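Local coordinates for protein probable porin (Pseudomonas aeruginosa, PDB 4FSP) that probably forms a porin channel of the OprD family in the outer membrane, a beta-barrel through which small solutes would pass, at residues 261-266 with 291-296. Sequence-based numbering, arbitrary orientation.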
ATOM      1  N   ILE A 261      -7.624 -21.568   7.567  1.00 34.37           N
ATOM      2  CA  ILE A 261      -6.465 -20.686   7.646  1.00 26.45           C
ATOM      3  C   ILE A 261      -6.125 -20.334   9.088  1.00 35.20           C
ATOM      4  O   ILE A 261      -7.008 -20.009   9.892  1.00 38.84           O
ATOM      5  CB  ILE A 261      -6.724 -19.379   6.836  1.00 35.96           C
ATOM      6  CG1 ILE A 261      -6.715 -19.671   5.329  1.00 34.33           C
ATOM      7  CG2 ILE A 261      -5.691 -18.311   7.163  1.00 28.68           C
ATOM      8  CD1 ILE A 261      -7.444 -18.631   4.522  1.00 30.72           C
ATOM      9  N   ASP A 262      -4.839 -20.394   9.412  1.00 35.63           N
ATOM     10  CA  ASP A 262      -4.350 -19.947  10.708  1.00 28.31           C
ATOM     11  C   ASP A 262      -2.993 -19.270  10.505  1.00 26.69           C
ATOM     12  O   ASP A 262      -1.982 -19.927  10.289  1.00 30.75           O
ATOM     13  CB  ASP A 262      -4.262 -21.135  11.687  1.00 33.19           C
ATOM     14  CG  ASP A 262      -3.457 -20.820  12.948  1.00 42.44           C
ATOM     15  OD1 ASP A 262      -3.468 -19.666  13.431  1.00 40.50           O
ATOM     16  OD2 ASP A 262      -2.803 -21.747  13.470  1.00 57.72           O
ATOM     17  N   ASN A 263      -2.987 -17.944  10.544  1.00 25.09           N
ATOM     18  CA  ASN A 263      -1.746 -17.210  10.384  1.00 21.86           C
ATOM     19  C   ASN A 263      -1.576 -16.196  11.492  1.00 21.46           C
ATOM     20  O   ASN A 263      -2.496 -15.422  11.792  1.00 26.78           O
ATOM     21  CB  ASN A 263      -1.672 -16.547   9.003  1.00 21.21           C
ATOM     22  CG  ASN A 263      -0.442 -15.671   8.835  1.00 27.32           C
ATOM     23  OD1 ASN A 263      -0.517 -14.445   8.973  1.00 30.43           O
ATOM     24  ND2 ASN A 263       0.693 -16.286   8.505  1.00 25.96           N
ATOM     25  N   ARG A 264      -0.412 -16.255  12.134  1.00 26.18           N
ATOM     26  CA  ARG A 264      -0.004 -15.265  13.121  1.00 29.09           C
ATOM     27  C   ARG A 264       1.267 -14.654  12.610  1.00 27.77           C
ATOM     28  O   ARG A 264       2.272 -15.340  12.416  1.00 26.65           O
ATOM     29  CB  ARG A 264       0.300 -15.910  14.464  1.00 29.21           C
ATOM     30  CG  ARG A 264      -0.883 -16.523  15.120  1.00 31.61           C
ATOM     31  CD  ARG A 264      -0.803 -18.026  15.129  1.00 35.34           C
ATOM     32  NE  ARG A 264      -1.810 -18.544  16.054  1.00 33.91           N
ATOM     33  CZ  ARG A 264      -2.144 -19.814  16.166  1.00 39.11           C
ATOM     34  NH1 ARG A 264      -1.549 -20.727  15.417  1.00 68.60           N
ATOM     35  NH2 ARG A 264      -3.068 -20.173  17.030  1.00 40.05           N
ATOM     36  N   SER A 265       1.222 -13.353  12.421  1.00 25.00           N
ATOM     37  CA  SER A 265       2.261 -12.643  11.726  1.00 24.06           C
ATOM     38  C   SER A 265       2.902 -11.619  12.648  1.00 24.30           C
ATOM     39  O   SER A 265       2.205 -10.888  13.370  1.00 24.06           O
ATOM     40  CB  SER A 265       1.609 -11.925  10.522  1.00 23.58           C
ATOM     41  OG  SER A 265       2.372 -10.804  10.127  1.00 33.46           O
ATOM     42  N   PHE A 266       4.227 -11.562  12.634  1.00 20.96           N
ATOM     43  CA  PHE A 266       4.912 -10.412  13.204  1.00 23.64           C
ATOM     44  C   PHE A 266       5.756  -9.796  12.109  1.00 26.78           C
ATOM     45  O   PHE A 266       6.358 -10.507  11.305  1.00 28.68           O
ATOM     46  CB  PHE A 266       5.840 -10.761  14.388  1.00 19.13           C
ATOM     47  CG  PHE A 266       6.708  -9.584  14.828  1.00 26.63           C
ATOM     48  CD1 PHE A 266       6.241  -8.655  15.764  1.00 28.22           C
ATOM     49  CD2 PHE A 266       7.957  -9.371  14.260  1.00 24.77           C
ATOM     50  CE1 PHE A 266       7.033  -7.548  16.141  1.00 28.62           C
ATOM     51  CE2 PHE A 266       8.749  -8.266  14.629  1.00 31.28           C
ATOM     52  CZ  PHE A 266       8.284  -7.360  15.575  1.00 30.79           C
ATOM     53  N   HIS A 291      -0.431 -21.442   8.240  1.00 28.05           N
ATOM     54  CA  HIS A 291      -0.482 -20.753   6.945  1.00 29.08           C
ATOM     55  C   HIS A 291       0.303 -19.463   6.829  1.00 31.28           C
ATOM     56  O   HIS A 291       0.741 -18.886   7.824  1.00 26.84           O
ATOM     57  CB  HIS A 291      -1.925 -20.489   6.533  1.00 31.57           C
ATOM     58  CG  HIS A 291      -2.711 -21.740   6.356  1.00 38.75           C
ATOM     59  ND1 HIS A 291      -3.385 -22.348   7.397  1.00 41.30           N
ATOM     60  CD2 HIS A 291      -2.886 -22.537   5.276  1.00 38.45           C
ATOM     61  CE1 HIS A 291      -3.963 -23.452   6.956  1.00 39.97           C
ATOM     62  NE2 HIS A 291      -3.679 -23.588   5.670  1.00 42.74           N
ATOM     63  N   GLY A 292       0.453 -19.005   5.589  1.00 36.17           N
ATOM     64  CA  GLY A 292       1.079 -17.728   5.314  1.00 22.64           C
ATOM     65  C   GLY A 292       0.111 -16.574   5.520  1.00 27.77           C
ATOM     66  O   GLY A 292      -1.024 -16.769   5.968  1.00 24.78           O
ATOM     67  N   PHE A 293       0.564 -15.373   5.176  1.00 23.34           N
ATOM     68  CA  PHE A 293      -0.154 -14.147   5.460  1.00 20.21           C
ATOM     69  C   PHE A 293      -1.168 -13.827   4.357  1.00 34.39           C
ATOM     70  O   PHE A 293      -0.795 -13.609   3.209  1.00 31.51           O
ATOM     71  CB  PHE A 293       0.854 -13.006   5.579  1.00 20.21           C
ATOM     72  CG  PHE A 293       0.232 -11.681   5.924  1.00 27.61           C
ATOM     73  CD1 PHE A 293      -0.099 -11.365   7.245  1.00 25.63           C
ATOM     74  CD2 PHE A 293      -0.020 -10.749   4.939  1.00 19.50           C
ATOM     75  CE1 PHE A 293      -0.688 -10.136   7.562  1.00 25.51           C
ATOM     76  CE2 PHE A 293      -0.596  -9.506   5.252  1.00 20.35           C
ATOM     77  CZ  PHE A 293      -0.935  -9.202   6.562  1.00 27.19           C
ATOM     78  N   PRO A 294      -2.458 -13.771   4.711  1.00 29.73           N
ATOM     79  CA  PRO A 294      -3.467 -13.499   3.687  1.00 26.85           C
ATOM     80  C   PRO A 294      -3.693 -12.012   3.489  1.00 25.40           C
ATOM     81  O   PRO A 294      -3.563 -11.199   4.428  1.00 25.21           O
ATOM     82  CB  PRO A 294      -4.734 -14.117   4.279  1.00 29.58           C
ATOM     83  CG  PRO A 294      -4.571 -13.912   5.756  1.00 28.77           C
ATOM     84  CD  PRO A 294      -3.061 -13.977   6.041  1.00 27.10           C
ATOM     85  N   TYR A 295      -4.033 -11.674   2.250  1.00 21.89           N
ATOM     86  CA  TYR A 295      -4.412 -10.322   1.844  1.00 20.96           C
ATOM     87  C   TYR A 295      -5.119 -10.382   0.494  1.00 20.99           C
ATOM     88  O   TYR A 295      -5.099 -11.420  -0.164  1.00 27.85           O
ATOM     89  CB  TYR A 295      -3.200  -9.387   1.815  1.00 19.07           C
ATOM     90  CG  TYR A 295      -1.985  -9.819   0.980  1.00 36.89           C
ATOM     91  CD1 TYR A 295      -1.142 -10.853   1.395  1.00 25.55           C
ATOM     92  CD2 TYR A 295      -1.637  -9.123  -0.172  1.00 38.63           C
ATOM     93  CE1 TYR A 295      -0.020 -11.201   0.656  1.00 23.65           C
ATOM     94  CE2 TYR A 295      -0.522  -9.466  -0.911  1.00 37.58           C
ATOM     95  CZ  TYR A 295       0.287 -10.496  -0.490  1.00 31.75           C
ATOM     96  OH  TYR A 295       1.396 -10.827  -1.233  1.00 35.08           O
ATOM     97  N   LEU A 296      -5.764  -9.294   0.088  1.00 27.23           N
ATOM     98  CA  LEU A 296      -6.626  -9.348  -1.100  1.00 34.34           C
ATOM     99  C   LEU A 296      -5.833  -9.220  -2.400  1.00 30.57           C
ATOM    100  O   LEU A 296      -4.807  -8.527  -2.450  1.00 28.43           O
ATOM    101  CB  LEU A 296      -7.687  -8.244  -1.053  1.00 34.94           C
ATOM    102  CG  LEU A 296      -8.576  -8.220   0.191  1.00 33.88           C
ATOM    103  CD1 LEU A 296      -9.430  -6.953   0.238  1.00 21.17           C
ATOM    104  CD2 LEU A 296      -9.436  -9.467   0.236  1.00 29.75           C
TER
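Asn263 CG stands anti to the backbone N (chi1 175°), which sets CG near Gly292 O; the amide N then meets His291 O. His291 CG lies beside its own N instead, anti to the carbonyl carbon. The His291 ring meets Ile261 and Asp262 at the start of strand 262-273. Three hydrogen bonds join the segments. His291 N donates to Asp262 O at 3.0 Å. Asp262 N donates to His291 ND1 at 3.2 Å, with the donor tilted 33° from the ring plane. Asp262 thus meets the one residue through both its N-H and its carbonyl. Asn263 ND2 gives the third bond, to His291 O at 2.7 Å. It is nearly straight, at 166°, and His291 O lies close to the amide plane. Asn263 OD1 sits at the edge of the Phe293 ring, 3.6 Å from Phe293 CD1. Ser265 CB packs 3.7 Å from Phe293 CD1. Pro294 CD also approaches Asn263 OD1, at 3.9 Å. Met287 of the adjoining strand 278-288 touches Asn263, Ser265 and Phe293. Pro294 O accepts a bond from Gln225 of strand 223-235, consistent with a loop folded against the inside of the barrel. Accepting the Asp262 N-H is consistent with ND1 lacking a proton; a neutral His291 would then probably carry it on NE2. Asn263 pairs its buried N-H with a loop carbonyl, which ties the loop to the wall.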